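Local coordinates for Dbv8 protein (Nonomuraea, PDB 4MFZ) that probably transfers long aliphatic acyl groups from acyl-CoA, such as the decanoyl-CoA bound here, to glycopeptide antibiotics as a GNAT-type N-acyltransferase, at residues L40-E45 with H99-R104; D260-E265 with V320-A325. All blocks are in the same frame, centred on the assembly; numbering follows the deposited sequence.

In the fold
From the N terminus, the chain first builds a helical half. Contact 1 closes a loop of 53 residues there, 31 of them helical and none in a strand, by setting helix 37-46 beside helix 89-104. The chain then runs through further helices and enters the mixed sheet of the GNAT-like C-terminal domain. After strand 251-256, contact 2 closes a second loop, of 54 residues, by bringing loop segment 260-265 to helix 314-324, just ahead of strand 330-337. The two contacts follow in series, neither nesting nor crossing. They lie on opposite sides of the chain's centre, with their own centres 44 Å apart, so each ties together a separate half.

Contact 1 of 2, residues L40-E45 with H99-R104; sequences LSRLEE and HHELVR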
loop_
_atom_site.group_PDB
_atom_site.type_symbol
_atom_site.label_atom_id
_atom_site.label_comp_id
_atom_site.label_asym_id
_atom_site.label_seq_id
_atom_site.Cartn_x
_atom_site.Cartn_y
_atom_site.Cartn_z
ATOM N N LEU A 40 19.999 5.915 -3.744
ATOM C CA LEU A 40 20.461 7.209 -4.290
ATOM C C LEU A 40 21.370 7.046 -5.530
ATOM O O LEU A 40 21.273 7.822 -6.474
ATOM C CB LEU A 40 21.146 8.058 -3.220
ATOM C CG LEU A 40 20.309 8.397 -1.963
ATOM C CD1 LEU A 40 21.130 9.086 -0.874
ATOM C CD2 LEU A 40 19.100 9.244 -2.293
ATOM N N SER A 41 22.223 6.027 -5.521
ATOM C CA SER A 41 23.081 5.737 -6.670
ATOM C C SER A 41 22.248 5.426 -7.929
ATOM O O SER A 41 22.531 5.941 -9.011
ATOM C CB SER A 41 24.033 4.577 -6.323
ATOM O OG SER A 41 24.848 4.243 -7.430
ATOM N N ARG A 42 21.208 4.613 -7.763
ATOM C CA ARG A 42 20.252 4.318 -8.826
ATOM C C ARG A 42 19.579 5.599 -9.381
ATOM O O ARG A 42 19.545 5.849 -10.611
ATOM C CB ARG A 42 19.202 3.350 -8.255
ATOM C CG ARG A 42 18.755 2.209 -9.152
ATOM C CD ARG A 42 18.694 0.838 -8.431
ATOM N NE ARG A 42 17.810 0.776 -7.258
ATOM C CZ ARG A 42 18.191 0.446 -6.014
ATOM N NH1 ARG A 42 19.459 0.132 -5.744
ATOM N NH2 ARG A 42 17.299 0.413 -5.025
ATOM N N LEU A 43 19.062 6.423 -8.476
ATOM C CA LEU A 43 18.440 7.676 -8.841
ATOM C C LEU A 43 19.398 8.589 -9.593
ATOM O O LEU A 43 19.032 9.132 -10.623
ATOM C CB LEU A 43 17.953 8.390 -7.592
ATOM C CG LEU A 43 16.892 7.694 -6.709
ATOM C CD1 LEU A 43 16.166 8.755 -5.904
ATOM C CD2 LEU A 43 15.877 6.935 -7.520
ATOM N N GLU A 44 20.622 8.747 -9.081
ATOM C CA GLU A 44 21.590 9.624 -9.739
ATOM C C GLU A 44 21.852 9.180 -11.193
ATOM O O GLU A 44 21.937 10.000 -12.104
ATOM C CB GLU A 44 22.900 9.734 -8.930
ATOM C CG GLU A 44 24.016 10.528 -9.633
ATOM C CD GLU A 44 25.273 10.741 -8.769
ATOM O OE1 GLU A 44 26.357 10.281 -9.167
ATOM O OE2 GLU A 44 25.220 11.378 -7.700
ATOM N N GLU A 45 21.972 7.880 -11.399
ATOM C CA GLU A 45 22.202 7.325 -12.744
ATOM C C GLU A 45 21.018 7.535 -13.699
ATOM O O GLU A 45 21.216 7.804 -14.890
ATOM C CB GLU A 45 22.546 5.835 -12.645
ATOM C CG GLU A 45 22.498 5.094 -13.981
ATOM C CD GLU A 45 23.502 5.624 -15.039
ATOM O OE1 GLU A 45 24.370 6.481 -14.733
ATOM O OE2 GLU A 45 23.441 5.146 -16.189
ATOM N N HIS A 99 10.450 9.596 -9.314
ATOM C CA HIS A 99 9.390 9.532 -10.320
ATOM C C HIS A 99 9.873 8.841 -11.594
ATOM O O HIS A 99 9.166 8.019 -12.186
ATOM C CB HIS A 99 8.896 10.941 -10.627
ATOM C CG HIS A 99 8.134 11.045 -11.914
ATOM N ND1 HIS A 99 6.906 10.492 -12.085
ATOM C CD2 HIS A 99 8.474 11.640 -13.128
ATOM C CE1 HIS A 99 6.490 10.739 -13.343
ATOM N NE2 HIS A 99 7.458 11.416 -13.982
ATOM N N HIS A 100 11.095 9.164 -11.997
ATOM C CA HIS A 100 11.680 8.597 -13.191
ATOM C C HIS A 100 11.780 7.104 -13.065
ATOM O O HIS A 100 11.462 6.409 -14.013
ATOM C CB HIS A 100 13.054 9.224 -13.496
ATOM C CG HIS A 100 13.587 8.876 -14.868
ATOM N ND1 HIS A 100 14.764 9.359 -15.339
ATOM C CD2 HIS A 100 13.040 8.090 -15.895
ATOM C CE1 HIS A 100 14.966 8.885 -16.594
ATOM N NE2 HIS A 100 13.905 8.114 -16.927
ATOM N N GLU A 101 12.214 6.620 -11.891
ATOM C CA GLU A 101 12.362 5.195 -11.590
ATOM C C GLU A 101 11.017 4.472 -11.796
ATOM O O GLU A 101 11.002 3.368 -12.333
ATOM C CB GLU A 101 12.891 4.984 -10.150
ATOM C CG GLU A 101 13.035 3.533 -9.672
ATOM C CD GLU A 101 13.598 3.381 -8.226
ATOM O OE1 GLU A 101 13.226 4.136 -7.267
ATOM O OE2 GLU A 101 14.419 2.458 -8.028
ATOM N N LEU A 102 9.906 5.120 -11.428
ATOM C CA LEU A 102 8.564 4.527 -11.553
ATOM C C LEU A 102 8.023 4.497 -12.975
ATOM O O LEU A 102 7.349 3.536 -13.326
ATOM C CB LEU A 102 7.526 5.240 -10.634
ATOM C CG LEU A 102 7.925 5.343 -9.166
ATOM C CD1 LEU A 102 6.770 5.919 -8.353
ATOM C CD2 LEU A 102 8.340 3.992 -8.613
ATOM N N VAL A 103 8.296 5.512 -13.794
ATOM C CA VAL A 103 7.824 5.454 -15.180
ATOM C C VAL A 103 8.663 4.527 -16.058
ATOM O O VAL A 103 8.164 3.980 -17.023
ATOM C CB VAL A 103 7.651 6.847 -15.849
ATOM C CG1 VAL A 103 6.884 7.785 -14.928
ATOM C CG2 VAL A 103 8.977 7.446 -16.268
ATOM N N ARG A 104 9.935 4.367 -15.709
ATOM C CA ARG A 104 10.888 3.508 -16.422
ATOM C C ARG A 104 10.516 2.003 -16.468
ATOM O O ARG A 104 10.808 1.337 -17.458
ATOM C CB ARG A 104 12.269 3.692 -15.778
ATOM C CG ARG A 104 13.399 2.882 -16.378
ATOM C CD ARG A 104 14.012 3.655 -17.533
ATOM N NE ARG A 104 15.304 3.092 -17.893
ATOM C CZ ARG A 104 15.447 1.996 -18.621
ATOM N NH1 ARG A 104 14.372 1.349 -19.073
ATOM N NH2 ARG A 104 16.668 1.545 -18.896
#
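Glu101 reaches across from helix 89-104 to Arg42 and Leu43 of helix 37-46, a helix-to-helix contact in the all-helical N-terminal part of this GNAT acyltransferase. The backbones come nearest at Leu43 and Glu101, whose CA atoms are 7.1 Å apart, yet the buried surface is small (102 Å²), about half of it on Glu101. Along 99-104, His99 makes its hydrogen bond elsewhere, ND1 to Thr138 OG1 of helix 130-148. His100 ND1 hydrogen-bonds to Gly47 O, just past the end of helix 37-46. Glu101 follows, with CG anti to the backbone N (chi1 177°) and the chain straight beyond it (chi2 179°); this extension carries the carboxylate to the neighbouring helix. There its two oxygens divide the work. OE2 comes to the edge of the Arg42 guanidinium, near its plane, and forms a long salt bridge, with NE to OE2 at 3.9 Å and the planes 45° apart. OE1 is held by a hydrogen bond from Trp39 NE1, which fixes the buried carboxylate more directly than the long ion pair does. Next, Leu102 packs on Val134 and Val189 of helices 130-148 and 182-192. Leu43, which also packs on Leu94 and Arg97, adds an apolar touch at the carboxylate: its CD2 lies 3.9 Å from Glu101 OE1.

Contact 2 of 2, residues D260-E265 with V320-A325; sequences DPQLAE and VTHLLA
Gln262 sets its carboxamide against the edge of the His322 imidazole, joining the loop after strand 251-256 to helix 314-324 within the GNAT-like C-terminal domain. Gln262 CD is equally far, 4.0 Å, from His322 CE1 and NE2, which places the amide beside the bond between those two ring atoms. The side chains cross at about a right angle, and the ring brings its edge obliquely over the flat of the amide, the planes 78° apart, so the two do not lie parallel. The nearest CA atoms, those of Gln262 and His322, are 9.9 Å apart; the chain of Gln262, extended beyond CG, covers part of that distance, and the reach of the His322 ring covers the remainder. On the helix, CG of His322 is anti to the backbone N (chi1 -161°), which swings the ring out to the loop. The buried ring also meets those of Trp329 and Tyr266, the latter with its plane at about 85°. Glu265, exposed, forms a salt bridge with Arg327, OE1 to NH2. Asp260 secures the start of the loop segment, OD2 accepting from Tyr330 N on the adjacent strand. Its other oxygen makes an Asx turn: Gln262 N donates to Asp260 OD1 over 3.0 Å, from above the carboxylate plane.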
loop_
_atom_site.group_PDB
_atom_site.type_symbol
_atom_site.label_atom_id
_atom_site.label_comp_id
_atom_site.label_asym_id
_atom_site.label_seq_id
_atom_site.Cartn_x
_atom_site.Cartn_y
_atom_site.Cartn_z
ATOM N N ASP A 260 -5.104 -17.381 10.882
ATOM C CA ASP A 260 -4.701 -18.094 12.097
ATOM C C ASP A 260 -5.857 -18.954 12.607
ATOM O O ASP A 260 -6.918 -18.398 12.961
ATOM C CB ASP A 260 -4.326 -17.073 13.171
ATOM C CG ASP A 260 -3.727 -17.706 14.429
ATOM O OD1 ASP A 260 -3.853 -18.948 14.633
ATOM O OD2 ASP A 260 -3.102 -16.943 15.217
ATOM N N PRO A 261 -5.661 -20.296 12.672
ATOM C CA PRO A 261 -6.764 -21.147 13.181
ATOM C C PRO A 261 -7.326 -20.705 14.546
ATOM O O PRO A 261 -8.530 -20.880 14.791
ATOM C CB PRO A 261 -6.129 -22.543 13.294
ATOM C CG PRO A 261 -5.025 -22.526 12.251
ATOM C CD PRO A 261 -4.526 -21.095 12.159
ATOM N N GLN A 262 -6.478 -20.143 15.412
ATOM C CA GLN A 262 -6.884 -19.706 16.780
ATOM C C GLN A 262 -8.068 -18.715 16.860
ATOM O O GLN A 262 -8.694 -18.559 17.914
ATOM C CB GLN A 262 -5.691 -19.071 17.506
ATOM C CG GLN A 262 -4.486 -19.981 17.634
ATOM C CD GLN A 262 -3.364 -19.330 18.417
ATOM O OE1 GLN A 262 -2.637 -18.462 17.907
ATOM N NE2 GLN A 262 -3.226 -19.733 19.667
ATOM N N LEU A 263 -8.347 -18.022 15.762
ATOM C CA LEU A 263 -9.436 -17.062 15.722
ATOM C C LEU A 263 -10.759 -17.772 15.973
ATOM O O LEU A 263 -11.685 -17.169 16.525
ATOM C CB LEU A 263 -9.470 -16.299 14.392
ATOM C CG LEU A 263 -8.397 -15.235 14.130
ATOM C CD1 LEU A 263 -8.495 -14.652 12.710
ATOM C CD2 LEU A 263 -8.453 -14.111 15.163
ATOM N N ALA A 264 -10.830 -19.057 15.601
ATOM C CA ALA A 264 -12.047 -19.870 15.803
ATOM C C ALA A 264 -12.352 -20.093 17.283
ATOM O O ALA A 264 -13.472 -20.468 17.638
ATOM C CB ALA A 264 -11.955 -21.212 15.062
ATOM N N GLU A 265 -11.362 -19.845 18.141
ATOM C CA GLU A 265 -11.527 -19.985 19.585
ATOM C C GLU A 265 -12.348 -18.820 20.168
ATOM O O GLU A 265 -12.980 -18.943 21.235
ATOM C CB GLU A 265 -10.154 -20.042 20.260
ATOM C CG GLU A 265 -10.044 -21.091 21.357
ATOM C CD GLU A 265 -8.962 -20.799 22.391
ATOM O OE1 GLU A 265 -7.775 -20.665 22.024
ATOM O OE2 GLU A 265 -9.308 -20.730 23.589
ATOM N N VAL A 320 -6.472 -8.780 23.016
ATOM C CA VAL A 320 -5.934 -8.385 24.323
ATOM C C VAL A 320 -5.936 -9.523 25.349
ATOM O O VAL A 320 -4.889 -9.798 26.004
ATOM C CB VAL A 320 -6.662 -7.128 24.857
ATOM C CG1 VAL A 320 -6.467 -6.947 26.363
ATOM C CG2 VAL A 320 -6.200 -5.897 24.071
ATOM N N THR A 321 -7.084 -10.203 25.496
ATOM C CA THR A 321 -7.175 -11.275 26.483
ATOM C C THR A 321 -6.150 -12.372 26.190
ATOM O O THR A 321 -5.459 -12.830 27.105
ATOM C CB THR A 321 -8.601 -11.869 26.676
ATOM O OG1 THR A 321 -8.869 -12.853 25.675
ATOM C CG2 THR A 321 -9.679 -10.801 26.680
ATOM N N HIS A 322 -6.032 -12.759 24.919
ATOM C CA HIS A 322 -5.084 -13.796 24.484
ATOM C C HIS A 322 -3.651 -13.435 24.836
ATOM O O HIS A 322 -2.901 -14.249 25.396
ATOM C CB HIS A 322 -5.229 -13.965 22.986
ATOM C CG HIS A 322 -4.677 -15.251 22.434
ATOM N ND1 HIS A 322 -3.540 -15.297 21.684
ATOM C CD2 HIS A 322 -5.163 -16.548 22.487
ATOM C CE1 HIS A 322 -3.322 -16.559 21.295
ATOM N NE2 HIS A 322 -4.314 -17.323 21.786
ATOM N N LEU A 323 -3.255 -12.212 24.492
ATOM C CA LEU A 323 -1.919 -11.700 24.795
ATOM C C LEU A 323 -1.644 -11.545 26.303
ATOM O O LEU A 323 -0.569 -11.914 26.775
ATOM C CB LEU A 323 -1.692 -10.360 24.073
ATOM C CG LEU A 323 -1.394 -10.428 22.559
ATOM C CD1 LEU A 323 -1.167 -9.050 21.937
ATOM C CD2 LEU A 323 -0.180 -11.301 22.297
ATOM N N LEU A 324 -2.608 -10.995 27.046
ATOM C CA LEU A 324 -2.482 -10.844 28.505
ATOM C C LEU A 324 -2.379 -12.202 29.216
ATOM O O LEU A 324 -1.708 -12.310 30.261
ATOM C CB LEU A 324 -3.587 -9.957 29.107
ATOM C CG LEU A 324 -3.473 -8.434 28.917
ATOM C CD1 LEU A 324 -4.627 -7.699 29.606
ATOM C CD2 LEU A 324 -2.128 -7.913 29.425
ATOM N N ALA A 325 -2.992 -13.235 28.634
ATOM C CA ALA A 325 -2.898 -14.584 29.176
ATOM C C ALA A 325 -1.562 -15.263 28.843
ATOM O O ALA A 325 -1.379 -16.426 29.155
ATOM C CB ALA A 325 -4.067 -15.448 28.716
#